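Side-chain contacts in cysteine protease (Xylella fastidiosa, PDB 3OIS), which probably cleaves peptide bonds as a papain-family cysteine protease and binds uridine diphosphate: residues Ser165-Pro168 with Cys172-Asp175; Val138-Glu143 with Gln177-Thr182; Ile224-Lys229 with Thr277-Asp282; Phe204-Ser209 with Phe267-Glu272; Pro65-Tyr70 with Glu90-Lys95. One frame throughout, in Å; residues are numbered along the deposited sequence. Where two conformers were deposited one is given.

Overall arrangement
The five contacts divide between the two halves expected of a papain-like fold. Contact 5 comes first along the chain, at the end of helix 78-93, and meets contact 2 where Arg91 touches Tyr179. Contact 2 joins the loop after helix 126-135 to the loop leaving helix 170-176; contact 1, within the stretch it spans and about 10 Å away between centres, packs the preceding loop onto that helix. Contacts 3 and 4 reach the same antiparallel sheet, contact 3 from a loop beside it, their centres about 8 Å apart and their segments alternating. Contacts 1 and 4 have centres about 31 Å apart. Contacts 1 and 2 lie some 9 to 12 Å from UDP-binding lysines, whereas 3 and 4 pack the sheet away from that site.

Contact 1: Ser165-Pro168 with Cys172-Asp175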
# COMPACT_ATOMS: atom_id res chain seq x y z
N SER A 165 4.00 -18.34 3.27
CA SER A 165 5.09 -18.69 4.24
C SER A 165 6.30 -19.36 3.59
O SER A 165 7.31 -19.64 4.26
CB SER A 165 4.50 -19.59 5.34
OG SER A 165 4.07 -20.81 4.72
N LYS A 166 6.23 -19.58 2.28
CA LYS A 166 7.38 -20.15 1.55
C LYS A 166 8.53 -19.16 1.25
O LYS A 166 8.31 -18.01 0.80
CB LYS A 166 6.83 -20.70 0.22
CG LYS A 166 6.06 -21.99 0.29
CD LYS A 166 6.15 -22.65 -1.10
CE LYS A 166 7.57 -22.40 -1.66
NZ LYS A 166 8.03 -23.50 -2.61
N LYS A 167 9.77 -19.58 1.50
CA LYS A 167 10.92 -18.75 1.26
C LYS A 167 11.16 -18.66 -0.28
O LYS A 167 11.27 -19.70 -0.92
CB LYS A 167 12.20 -19.35 1.93
CG LYS A 167 13.41 -18.48 1.68
CD LYS A 167 14.67 -19.02 2.31
CE LYS A 167 15.80 -18.04 2.02
NZ LYS A 167 16.89 -18.27 2.99
N PRO A 168 11.23 -17.47 -0.85
CA PRO A 168 11.54 -17.37 -2.29
C PRO A 168 12.94 -17.98 -2.61
O PRO A 168 13.92 -17.95 -1.82
CB PRO A 168 11.57 -15.88 -2.57
CG PRO A 168 10.63 -15.25 -1.42
CD PRO A 168 10.93 -16.13 -0.25
N CYS A 172 15.10 -16.06 -7.28
CA CYS A 172 14.23 -14.89 -6.98
C CYS A 172 14.98 -13.77 -6.32
O CYS A 172 14.89 -12.64 -6.75
CB CYS A 172 13.06 -15.34 -6.12
SG CYS A 172 11.87 -16.31 -7.00
N TYR A 173 15.75 -14.08 -5.27
CA TYR A 173 16.57 -13.06 -4.64
C TYR A 173 17.58 -12.42 -5.58
O TYR A 173 17.82 -11.19 -5.53
CB TYR A 173 17.24 -13.64 -3.41
CG TYR A 173 16.31 -13.77 -2.20
CD1 TYR A 173 15.66 -14.96 -1.91
CD2 TYR A 173 16.13 -12.66 -1.34
CE1 TYR A 173 14.83 -15.10 -0.79
CE2 TYR A 173 15.32 -12.79 -0.18
CZ TYR A 173 14.65 -13.93 0.07
OH TYR A 173 13.85 -14.11 1.16
N LYS A 174 18.24 -13.25 -6.43
CA LYS A 174 19.21 -12.66 -7.36
C LYS A 174 18.51 -11.72 -8.36
O LYS A 174 18.96 -10.58 -8.57
CB LYS A 174 19.91 -13.79 -8.11
CG LYS A 174 21.06 -13.34 -8.98
CD LYS A 174 22.10 -14.51 -9.19
CE LYS A 174 22.94 -14.32 -10.47
NZ LYS A 174 21.96 -14.35 -11.63
N ASP A 175 17.44 -12.18 -8.98
CA ASP A 175 16.71 -11.35 -9.96
C ASP A 175 16.14 -10.07 -9.29
O ASP A 175 16.16 -8.98 -9.85
CB ASP A 175 15.62 -12.17 -10.67
CG ASP A 175 16.20 -13.27 -11.57
OD1 ASP A 175 17.36 -13.16 -11.98
OD2 ASP A 175 15.52 -14.27 -11.80
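The ring of Tyr173 presents its edge to Pro168, whose carbonyl oxygen lies close to the ring plane, with O of Pro168 3.2 Å from CE1 of Tyr173. Across this contact no group sits squarely over either face. The aliphatic arm of Lys167, fully extended, crosses the tyrosine at about a right angle, and its CE comes obliquely to within 4.2 Å of CE1 of Tyr173. Beyond the segments, Phe106 of helix 104-114 meets the tyrosine edge-to-face.

Pro168 also offers its apolar ring. Its CB touches both CE1 of Tyr173, at 3.8 Å, and CB of Cys172, at 3.9 Å. The tyrosine reaches back alongside the proline with CG anti to its own carbonyl carbon (chi1 -77°), and OH comes beside CD of Pro168. A proline suits this place: it needs no partner for an N-H and gives a compact, rigid apolar surface where the loop turns into helix 170-176. The loop is thereby packed against that helix and helix 104-114, probably in the helical part of the papain-like fold, with the Tyr173 side chain about 9 Å from that of UDP-binding Lys135.

The chemistry is divided along the tyrosine. Its slightly positive C-H edge faces a carbonyl oxygen, an electrostatically favourable match though not a hydrogen bond, while the hydroxyl is bonded to OD1 of Asn110, and the two together probably fix how the ring is turned.

Contact 2: Val138-Glu143 with Gln177-Thr182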
# COMPACT_ATOMS: atom_id res chain seq x y z
N VAL A 138 12.79 -6.46 -5.76
CA VAL A 138 11.62 -7.33 -5.90
C VAL A 138 11.70 -8.02 -7.26
O VAL A 138 12.08 -7.37 -8.27
CB VAL A 138 10.27 -6.54 -5.76
CG1 VAL A 138 10.22 -5.27 -6.72
CG2 VAL A 138 9.06 -7.47 -5.92
N CYS A 139 11.40 -9.30 -7.27
CA CYS A 139 11.40 -10.07 -8.56
C CYS A 139 10.03 -9.99 -9.21
O CYS A 139 9.04 -9.63 -8.58
CB CYS A 139 11.81 -11.52 -8.31
SG CYS A 139 10.71 -12.47 -7.27
N PRO A 140 9.92 -10.36 -10.51
CA PRO A 140 8.63 -10.41 -11.12
C PRO A 140 7.67 -11.44 -10.48
O PRO A 140 8.09 -12.53 -10.04
CB PRO A 140 8.98 -10.85 -12.60
CG PRO A 140 10.35 -10.22 -12.79
CD PRO A 140 11.03 -10.61 -11.47
N GLU A 141 6.37 -11.14 -10.47
CA GLU A 141 5.43 -12.03 -9.85
C GLU A 141 5.41 -13.40 -10.56
O GLU A 141 5.25 -14.39 -9.91
CB GLU A 141 4.06 -11.38 -9.63
CG GLU A 141 3.14 -12.22 -8.78
CD GLU A 141 2.10 -11.34 -8.12
OE1 GLU A 141 1.05 -11.05 -8.76
OE2 GLU A 141 2.38 -10.97 -6.97
N LYS A 142 5.67 -13.45 -11.87
CA LYS A 142 5.75 -14.77 -12.52
C LYS A 142 6.75 -15.71 -11.95
O LYS A 142 6.50 -16.92 -11.95
CB LYS A 142 5.89 -14.66 -14.07
CG LYS A 142 4.50 -14.37 -14.70
CD LYS A 142 4.49 -13.91 -16.16
CE LYS A 142 3.04 -13.76 -16.65
NZ LYS A 142 2.95 -13.59 -18.15
N GLU A 143 7.88 -15.18 -11.46
CA GLU A 143 8.94 -15.95 -10.84
C GLU A 143 8.60 -16.35 -9.39
O GLU A 143 9.13 -17.31 -8.86
CB GLU A 143 10.22 -15.10 -10.85
CG GLU A 143 11.49 -15.82 -10.47
CD GLU A 143 12.72 -14.93 -10.71
OE1 GLU A 143 12.56 -13.73 -11.02
OE2 GLU A 143 13.86 -15.46 -10.60
N GLN A 177 17.33 -8.16 -7.17
CA GLN A 177 18.38 -7.12 -7.10
C GLN A 177 18.41 -6.18 -8.28
O GLN A 177 18.94 -5.08 -8.18
CB GLN A 177 19.79 -7.72 -6.99
CG GLN A 177 20.09 -8.42 -5.67
CD GLN A 177 20.54 -7.47 -4.60
OE1 GLN A 177 21.45 -6.63 -4.79
NE2 GLN A 177 19.94 -7.61 -3.42
N ASN A 178 17.85 -6.61 -9.40
CA ASN A 178 17.82 -5.73 -10.59
C ASN A 178 16.78 -4.62 -10.52
O ASN A 178 16.76 -3.70 -11.37
CB ASN A 178 17.57 -6.57 -11.81
CG ASN A 178 18.76 -7.43 -12.13
OD1 ASN A 178 19.91 -7.03 -11.87
ND2 ASN A 178 18.51 -8.62 -12.62
N TYR A 179 15.92 -4.68 -9.49
CA TYR A 179 14.80 -3.78 -9.37
C TYR A 179 14.77 -2.97 -8.03
O TYR A 179 13.76 -2.45 -7.68
CB TYR A 179 13.50 -4.59 -9.55
CG TYR A 179 13.58 -5.37 -10.86
CD1 TYR A 179 13.52 -4.69 -12.08
CD2 TYR A 179 13.71 -6.74 -10.85
CE1 TYR A 179 13.61 -5.38 -13.31
CE2 TYR A 179 13.76 -7.49 -12.09
CZ TYR A 179 13.74 -6.76 -13.31
OH TYR A 179 13.85 -7.40 -14.53
N LYS A 180 15.89 -2.86 -7.33
CA LYS A 180 15.95 -2.05 -6.08
C LYS A 180 15.57 -0.66 -6.32
O LYS A 180 15.97 -0.04 -7.35
CB LYS A 180 17.37 -2.04 -5.53
CG LYS A 180 17.89 -3.47 -5.26
CD LYS A 180 19.04 -3.41 -4.34
CE LYS A 180 20.39 -3.17 -5.01
NZ LYS A 180 21.50 -4.00 -4.31
N ILE A 181 14.90 -0.06 -5.34
CA ILE A 181 14.75 1.38 -5.32
C ILE A 181 16.06 2.06 -4.88
O ILE A 181 16.97 1.40 -4.34
CB ILE A 181 13.49 1.89 -4.43
CG1 ILE A 181 13.69 1.64 -2.93
CG2 ILE A 181 12.16 1.30 -4.99
CD1 ILE A 181 12.61 2.29 -2.07
N THR A 182 16.18 3.37 -5.14
CA THR A 182 17.37 4.11 -4.63
C THR A 182 17.13 5.08 -3.45
O THR A 182 18.07 5.42 -2.70
CB THR A 182 18.17 4.80 -5.77
OG1 THR A 182 17.34 5.80 -6.34
CG2 THR A 182 18.54 3.75 -6.85
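Val138 and Tyr179 make the tight part of this contact. The carbonyl oxygen of Val138 presses obliquely on the tyrosine side chain, 3.1 Å from CD2 and 3.4 Å from CB of Tyr179. It is buried there with no hydrogen-bonding partner, so the weakly polar C-H groups are what it meets. With CG set beside its backbone N (chi1 -54°), Tyr179 carries its ring alongside Val138 and on to Pro140. A flat tyrosine suits the place, giving a broad C-H surface to both a carbonyl and a proline. CB of Asn178 covers one face of that ring, 3.9 Å above its centre, and Phe100 meets the ring edge-to-face.

The contact lies in what is probably the helical part of the papain-like fold. One loop follows helix 126-135; the other leaves helix 170-176 and runs on into strand 183-186. Tyr179 joins them while also resting on Arg91 of helix 78-93.

Packing is looser around the side chains. CD of Pro140, a compact hydrocarbon group with no N-H to satisfy, stands 4.2 Å from CE2 of Tyr179, and CG1 of Val138 only approaches CB of Tyr179 to 4.4 Å. Toward solvent, Pro140 and Tyr179 are partly exposed and Asn178 is exposed.

Contact 3: Ile224-Lys229 with Thr277-Asp282; sequences IPLPTK and TQLADD
Leu226 is the first residue of its loop to touch Leu279, and it does so lightly: CD1 of Leu226 comes within 4.3 Å of CD1 of Leu279. Its own CB does not point at the partner segment; the branch reaches over with CG turned away from the backbone N (chi1 -160°) and CD1 set by chi2 62°. This single approach makes it a grazing contact.

Pro227 carries most of the weight. Its ring and the leucine reach toward each other, and the two methyls of Leu279 meet two neighbouring carbons of the proline ring: CD2 of Leu279 lies 3.8 Å from CG of Pro227, and CD1 of Leu279 lies 3.9 Å from CD of Pro227. A branched leucine suits this task, since its two methyls can meet two ring carbons at once, while proline brings a rigid hydrocarbon edge to a loop without regular structure. After it the chain turns off, and Thr228 N is bonded to OD2 of Asp231.

Tyr273 of helix 271-274 touches all three residues, which also touch neighbouring molecules in the crystal. Leu279 stands just before strand 280-287, held through its backbone to Ser209. The contact thus joins the loop before strand 233-245 to the start of a strand in the main sheet. Its chemistry is purely hydrocarbon, consistent with a modest gain from shielding apolar carbon, shared with the rings of Tyr273 and Tyr211.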
# COMPACT_ATOMS: atom_id res chain seq x y z
N ILE A 224 -15.60 6.86 0.47
CA ILE A 224 -15.42 6.41 1.85
C ILE A 224 -16.03 7.46 2.80
O ILE A 224 -15.65 8.61 2.75
CB ILE A 224 -13.96 6.17 2.14
CG1 ILE A 224 -13.42 5.17 1.15
CG2 ILE A 224 -13.79 5.58 3.54
CD1 ILE A 224 -11.83 4.96 1.38
N PRO A 225 -16.98 7.04 3.67
CA PRO A 225 -17.59 8.03 4.61
C PRO A 225 -16.58 8.40 5.60
O PRO A 225 -15.78 7.54 6.03
CB PRO A 225 -18.68 7.19 5.32
CG PRO A 225 -18.94 6.05 4.41
CD PRO A 225 -17.73 5.77 3.61
N LEU A 226 -16.63 9.65 6.04
CA LEU A 226 -15.89 10.09 7.22
C LEU A 226 -16.38 9.38 8.48
O LEU A 226 -17.61 9.31 8.76
CB LEU A 226 -16.10 11.57 7.37
CG LEU A 226 -15.09 12.26 8.21
CD1 LEU A 226 -13.68 12.11 7.59
CD2 LEU A 226 -15.46 13.79 8.29
N PRO A 227 -15.45 8.77 9.25
CA PRO A 227 -15.89 7.95 10.38
C PRO A 227 -16.41 8.88 11.47
O PRO A 227 -16.02 10.09 11.56
CB PRO A 227 -14.58 7.26 10.89
CG PRO A 227 -13.69 7.22 9.65
CD PRO A 227 -14.02 8.59 8.96
N THR A 228 -17.31 8.32 12.27
CA THR A 228 -17.78 8.94 13.50
C THR A 228 -17.52 8.01 14.67
O THR A 228 -17.22 6.82 14.51
CB THR A 228 -19.30 9.19 13.48
OG1 THR A 228 -19.97 7.91 13.46
CG2 THR A 228 -19.66 10.04 12.19
N LYS A 229 -17.67 8.57 15.87
CA LYS A 229 -17.38 7.81 17.08
C LYS A 229 -18.45 6.70 17.35
O LYS A 229 -18.29 5.87 18.25
CB LYS A 229 -17.23 8.75 18.30
CG LYS A 229 -16.00 9.56 18.32
CD LYS A 229 -15.98 10.60 19.49
CE LYS A 229 -14.65 11.32 19.47
NZ LYS A 229 -14.35 12.23 20.65
N THR A 277 -4.73 13.06 11.47
CA THR A 277 -3.64 12.28 12.03
C THR A 277 -4.12 11.07 12.81
O THR A 277 -3.31 10.13 13.00
CB THR A 277 -2.73 13.12 12.95
OG1 THR A 277 -3.55 13.70 13.98
CG2 THR A 277 -2.04 14.13 12.13
N GLN A 278 -5.42 11.03 13.19
CA GLN A 278 -6.05 9.92 13.89
C GLN A 278 -6.67 8.88 12.93
O GLN A 278 -7.24 7.88 13.34
CB GLN A 278 -7.10 10.50 14.84
CG GLN A 278 -6.90 10.05 16.28
CD GLN A 278 -8.05 10.49 17.17
OE1 GLN A 278 -8.67 11.53 16.94
NE2 GLN A 278 -8.36 9.69 18.14
N LEU A 279 -6.57 9.15 11.63
CA LEU A 279 -7.19 8.30 10.62
C LEU A 279 -6.21 7.78 9.58
O LEU A 279 -6.41 6.70 9.05
CB LEU A 279 -8.31 9.03 9.83
CG LEU A 279 -9.57 9.29 10.65
CD1 LEU A 279 -10.56 10.17 9.85
CD2 LEU A 279 -10.26 8.02 11.01
N ALA A 280 -5.19 8.57 9.25
CA ALA A 280 -4.23 8.11 8.21
C ALA A 280 -2.84 8.45 8.67
O ALA A 280 -2.68 9.38 9.46
CB ALA A 280 -4.61 8.77 6.86
N ASP A 281 -1.81 7.79 8.19
CA ASP A 281 -0.47 8.13 8.58
C ASP A 281 0.48 7.44 7.58
O ASP A 281 0.04 6.73 6.69
CB ASP A 281 -0.27 7.62 9.99
CG ASP A 281 0.99 8.13 10.66
OD1 ASP A 281 1.20 7.59 11.81
OD2 ASP A 281 1.68 9.05 10.19
N ASP A 282 1.79 7.65 7.72
CA ASP A 282 2.83 6.87 7.04
C ASP A 282 2.72 7.00 5.51
O ASP A 282 2.64 6.02 4.77
CB ASP A 282 2.90 5.38 7.53
CG ASP A 282 3.20 5.31 9.04
OD1 ASP A 282 4.01 6.17 9.51
OD2 ASP A 282 2.47 4.57 9.76

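Contact 4: Phe204-Ser209 with Phe267-Glu272; sequences FVFGFS and FWMPYE
Met269 reaches across to Phe208 and Phe206 from the opposite direction, and its terminal methyl makes the clearest interaction, a CH-pi contact. CE of Met269 lies 3.5 Å from the centroid of the Phe208 ring and only 8° off the ring normal. Centred like this, the methyl meets all six ring carbons almost evenly.

The sulfur supplies two Met-aromatic contacts of different kinds. Toward Phe206 it approaches an edge: SD of Met269 is 3.7 Å from CZ of Phe206, and its line to the ring centroid runs 76° off the normal. Toward Phe208 it stands above the face at a distance, 5.1 Å from SD of Met269 to the ring centroid, because the methyl comes between. The methionine can serve both rings because its chain runs straight out from the backbone and then bends at the thioether (chi3 -80°), laying CE over the face of Phe208, with SD and CE both at the edge of Phe206.

Apolar packing completes the group. Phe206 and Phe208 alternate with Gly207 on strand 204-211, so both aromatic side chains leave the same side of the sheet. Ile274 touches Phe206 and Met269, and Phe283 meets Phe206 with nearly parallel planes. Strands 204-211 and 266-270 are not paired; they face one another across the interior between strands of the same antiparallel sheet, consistent with the barrel-like domain of papain relatives.

All three residues are buried. The methyl C-H groups, probably made slightly positive by the sulfur, meet the electron-rich face of Phe208, while the sulfur meets the slightly positive C-H edge of Phe206, dispersion adding to both.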
# COMPACT_ATOMS: atom_id res chain seq x y z
N PHE A 204 1.75 8.16 -3.98
CA PHE A 204 2.36 7.83 -2.67
C PHE A 204 1.55 6.72 -2.02
O PHE A 204 0.38 6.51 -2.37
CB PHE A 204 2.38 9.12 -1.78
CG PHE A 204 1.05 9.74 -1.57
CD1 PHE A 204 0.20 9.32 -0.54
CD2 PHE A 204 0.68 10.88 -2.29
CE1 PHE A 204 -1.06 9.89 -0.37
CE2 PHE A 204 -0.60 11.52 -2.05
CZ PHE A 204 -1.42 11.03 -1.06
N VAL A 205 2.21 5.99 -1.13
CA VAL A 205 1.53 4.96 -0.36
C VAL A 205 1.32 5.50 1.01
O VAL A 205 2.08 6.35 1.46
CB VAL A 205 2.33 3.64 -0.21
CG1 VAL A 205 2.40 2.92 -1.56
CG2 VAL A 205 3.69 3.90 0.44
N PHE A 206 0.20 5.08 1.62
CA PHE A 206 -0.06 5.44 3.01
C PHE A 206 -0.96 4.45 3.65
O PHE A 206 -1.48 3.55 2.99
CB PHE A 206 -0.67 6.84 3.10
CG PHE A 206 -2.10 6.91 2.63
CD1 PHE A 206 -2.37 6.90 1.22
CD2 PHE A 206 -3.13 6.95 3.53
CE1 PHE A 206 -3.75 7.00 0.79
CE2 PHE A 206 -4.50 7.00 3.15
CZ PHE A 206 -4.82 7.07 1.77
N GLY A 207 -1.07 4.56 4.98
CA GLY A 207 -1.79 3.61 5.82
C GLY A 207 -3.01 4.32 6.39
O GLY A 207 -3.01 5.55 6.63
N PHE A 208 -4.09 3.62 6.64
CA PHE A 208 -5.17 4.28 7.31
C PHE A 208 -6.02 3.30 8.14
O PHE A 208 -6.03 2.06 7.88
CB PHE A 208 -6.05 5.07 6.31
CG PHE A 208 -6.76 4.23 5.26
CD1 PHE A 208 -6.10 3.76 4.09
CD2 PHE A 208 -8.14 3.96 5.40
CE1 PHE A 208 -6.84 3.07 3.08
CE2 PHE A 208 -8.87 3.28 4.40
CZ PHE A 208 -8.21 2.79 3.26
N SER A 209 -6.78 3.84 9.08
CA SER A 209 -7.73 2.98 9.81
C SER A 209 -8.99 2.83 9.03
O SER A 209 -9.54 3.85 8.54
CB SER A 209 -8.04 3.59 11.17
OG SER A 209 -6.85 3.52 11.97
N PHE A 267 -11.31 3.89 -5.25
CA PHE A 267 -12.23 4.59 -4.33
C PHE A 267 -11.83 6.04 -4.16
O PHE A 267 -10.74 6.47 -4.62
CB PHE A 267 -12.20 3.88 -2.95
CG PHE A 267 -12.73 2.48 -2.97
CD1 PHE A 267 -11.92 1.37 -3.31
CD2 PHE A 267 -14.07 2.26 -2.57
CE1 PHE A 267 -12.48 0.02 -3.27
CE2 PHE A 267 -14.62 0.95 -2.48
CZ PHE A 267 -13.83 -0.18 -2.85
N TRP A 268 -12.70 6.82 -3.54
CA TRP A 268 -12.46 8.21 -3.22
C TRP A 268 -12.46 8.38 -1.73
O TRP A 268 -13.41 7.91 -1.03
CB TRP A 268 -13.62 9.08 -3.72
CG TRP A 268 -13.70 9.34 -5.25
CD1 TRP A 268 -14.75 8.99 -6.08
CD2 TRP A 268 -12.79 10.13 -6.05
NE1 TRP A 268 -14.53 9.48 -7.36
CE2 TRP A 268 -13.33 10.14 -7.38
CE3 TRP A 268 -11.55 10.75 -5.81
CZ2 TRP A 268 -12.66 10.75 -8.44
CZ3 TRP A 268 -10.94 11.43 -6.86
CH2 TRP A 268 -11.48 11.38 -8.16
N MET A 269 -11.39 9.02 -1.22
CA MET A 269 -11.21 9.26 0.20
C MET A 269 -11.33 10.78 0.46
O MET A 269 -10.60 11.52 -0.12
CB MET A 269 -9.80 8.82 0.69
CG MET A 269 -9.65 9.12 2.22
SD MET A 269 -8.05 8.41 2.84
CE MET A 269 -8.53 6.68 3.03
N PRO A 270 -12.19 11.22 1.39
CA PRO A 270 -12.37 12.67 1.62
C PRO A 270 -11.08 13.36 2.09
O PRO A 270 -10.28 12.76 2.80
CB PRO A 270 -13.38 12.76 2.79
CG PRO A 270 -13.98 11.34 2.91
CD PRO A 270 -13.05 10.38 2.23
N TYR A 271 -10.88 14.61 1.69
CA TYR A 271 -9.79 15.40 2.23
C TYR A 271 -9.69 15.38 3.74
O TYR A 271 -8.59 15.30 4.29
CB TYR A 271 -10.00 16.87 1.78
CG TYR A 271 -9.66 17.10 0.32
CD1 TYR A 271 -9.38 16.05 -0.57
CD2 TYR A 271 -9.67 18.39 -0.21
CE1 TYR A 271 -9.09 16.31 -1.92
CE2 TYR A 271 -9.38 18.64 -1.61
CZ TYR A 271 -9.11 17.61 -2.45
OH TYR A 271 -8.82 17.83 -3.81
N GLU A 272 -10.85 15.43 4.42
CA GLU A 272 -10.86 15.47 5.92
C GLU A 272 -10.45 14.10 6.51
O GLU A 272 -10.09 14.02 7.71
CB GLU A 272 -12.29 15.80 6.40
CG GLU A 272 -12.92 17.16 5.94
CD GLU A 272 -13.47 17.21 4.46
OE1 GLU A 272 -13.87 18.35 4.05
OE2 GLU A 272 -13.49 16.18 3.69

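Contact 5: Pro65-Tyr70 with Glu90-Lys95; sequences PPFQVY and ERIHDK
Ile92 meets Phe67 with a single methyl: CD1 of Ile92 sits at the ring edge, near its plane, 3.8 Å from CE2 of Phe67. The same methyl comes 4.1 Å from CD of Pro66, the two side chains lying alongside and pointing opposite ways. An isoleucine suits the place because its CG1 arm, stretched out (chi2 166°), carries CD1 away from the helix toward the loop.

In the next shell, Pro65 lays its CG 3.5 Å above one face of the Phe67 ring, offset toward the rim, and Gln88, one turn before Ile92, also touches Phe67. The phenylalanine holds CG between its backbone N and carbonyl carbon (chi1 60°), which turns the ring to the helix. Farther out, Arg254 donates to the backbone oxygens of Phe67 and Gln68, fixing the loop behind the ring. Ile92 itself sits in the last turn, where the helix finishes in a Schellman motif: Lys95, with positive phi, gives its N to O of Ile92 at 2.6 Å, and Gln96 N bonds to Arg91 O.

This surface contact brings the loop after strand 60-62 against Ile92 in the last turn of helix 78-93, probably the central helix of the papain-like fold, while Pro65 and Val69 rest on Tyr266 of strand 266-270.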
# COMPACT_ATOMS: atom_id res chain seq x y z
N PRO A 65 -3.10 4.48 -13.45
CA PRO A 65 -2.27 3.84 -14.50
C PRO A 65 -3.12 2.81 -15.30
O PRO A 65 -4.27 2.54 -14.93
CB PRO A 65 -1.15 3.18 -13.68
CG PRO A 65 -1.84 2.77 -12.45
CD PRO A 65 -2.85 3.94 -12.11
N PRO A 66 -2.56 2.26 -16.39
CA PRO A 66 -3.39 1.36 -17.15
C PRO A 66 -3.50 -0.03 -16.55
O PRO A 66 -4.54 -0.69 -16.77
CB PRO A 66 -2.68 1.29 -18.53
CG PRO A 66 -1.65 2.42 -18.52
CD PRO A 66 -1.27 2.48 -17.06
N PHE A 67 -2.55 -0.41 -15.69
CA PHE A 67 -2.63 -1.76 -15.15
C PHE A 67 -3.74 -1.88 -14.11
O PHE A 67 -3.90 -0.99 -13.26
CB PHE A 67 -1.28 -2.26 -14.63
CG PHE A 67 -0.67 -1.39 -13.48
CD1 PHE A 67 -0.78 -1.76 -12.12
CD2 PHE A 67 0.10 -0.32 -13.80
CE1 PHE A 67 -0.08 -0.96 -11.13
CE2 PHE A 67 0.77 0.49 -12.91
CZ PHE A 67 0.63 0.21 -11.51
N GLN A 68 -4.48 -2.97 -14.17
CA GLN A 68 -5.67 -3.06 -13.34
C GLN A 68 -5.26 -3.28 -11.88
O GLN A 68 -4.11 -3.67 -11.59
CB GLN A 68 -6.60 -4.18 -13.76
CG GLN A 68 -6.05 -5.54 -13.70
CD GLN A 68 -6.92 -6.55 -14.50
OE1 GLN A 68 -8.05 -6.89 -14.10
NE2 GLN A 68 -6.37 -7.03 -15.64
N VAL A 69 -6.22 -3.05 -11.01
CA VAL A 69 -6.00 -3.38 -9.58
C VAL A 69 -5.62 -4.83 -9.38
O VAL A 69 -6.03 -5.73 -10.18
CB VAL A 69 -7.19 -2.98 -8.67
CG1 VAL A 69 -7.46 -1.48 -8.70
CG2 VAL A 69 -8.42 -3.81 -9.07
N TYR A 70 -4.86 -5.08 -8.33
CA TYR A 70 -4.68 -6.46 -7.90
C TYR A 70 -5.72 -6.86 -6.90
O TYR A 70 -6.50 -6.04 -6.46
CB TYR A 70 -3.32 -6.62 -7.17
CG TYR A 70 -2.11 -5.83 -7.71
CD1 TYR A 70 -1.75 -5.84 -9.09
CD2 TYR A 70 -1.37 -5.00 -6.87
CE1 TYR A 70 -0.66 -5.18 -9.56
CE2 TYR A 70 -0.25 -4.28 -7.35
CZ TYR A 70 0.12 -4.39 -8.70
OH TYR A 70 1.22 -3.71 -9.20
N GLU A 90 6.18 3.30 -11.29
CA GLU A 90 7.44 4.01 -11.54
C GLU A 90 8.14 3.45 -12.77
O GLU A 90 8.80 4.23 -13.51
CB GLU A 90 8.41 4.04 -10.32
CG GLU A 90 7.99 4.89 -9.13
CD GLU A 90 7.93 6.39 -9.38
OE1 GLU A 90 8.99 7.05 -9.54
OE2 GLU A 90 6.82 6.90 -9.36
N ARG A 91 7.99 2.15 -13.04
CA ARG A 91 8.70 1.55 -14.19
C ARG A 91 8.09 2.07 -15.47
O ARG A 91 8.82 2.36 -16.44
CB ARG A 91 8.76 0.03 -14.11
CG ARG A 91 9.88 -0.41 -13.11
CD ARG A 91 10.02 -1.90 -12.92
NE ARG A 91 10.74 -2.53 -14.04
CZ ARG A 91 10.16 -3.24 -15.00
NH1 ARG A 91 8.84 -3.39 -15.00
NH2 ARG A 91 10.89 -3.79 -15.99
N ILE A 92 6.79 2.26 -15.48
CA ILE A 92 6.17 2.94 -16.63
C ILE A 92 6.77 4.32 -16.83
O ILE A 92 7.39 4.59 -17.86
CB ILE A 92 4.65 3.00 -16.50
CG1 ILE A 92 4.08 1.57 -16.51
CG2 ILE A 92 4.04 3.90 -17.61
CD1 ILE A 92 2.63 1.56 -16.05
N HIS A 93 6.61 5.19 -15.84
CA HIS A 93 7.12 6.55 -15.92
C HIS A 93 8.63 6.65 -16.18
O HIS A 93 9.10 7.58 -16.84
CB HIS A 93 6.76 7.30 -14.64
CG HIS A 93 6.80 8.79 -14.79
ND1 HIS A 93 6.45 9.42 -15.96
CD2 HIS A 93 7.12 9.77 -13.91
CE1 HIS A 93 6.57 10.73 -15.80
NE2 HIS A 93 6.97 10.97 -14.57
N ASP A 94 9.41 5.71 -15.67
CA ASP A 94 10.82 5.68 -15.94
C ASP A 94 11.08 5.02 -17.32
O ASP A 94 12.23 4.79 -17.67
CB ASP A 94 11.57 4.91 -14.85
CG ASP A 94 11.66 5.66 -13.54
OD1 ASP A 94 11.48 6.90 -13.50
OD2 ASP A 94 11.96 5.01 -12.52
N LYS A 95 10.01 4.71 -18.07
CA LYS A 95 10.14 4.10 -19.42
C LYS A 95 10.94 2.79 -19.38
O LYS A 95 11.77 2.53 -20.26
CB LYS A 95 10.74 5.12 -20.43
CG LYS A 95 9.95 6.47 -20.49
CD LYS A 95 10.67 7.59 -21.31
CE LYS A 95 10.08 9.00 -21.05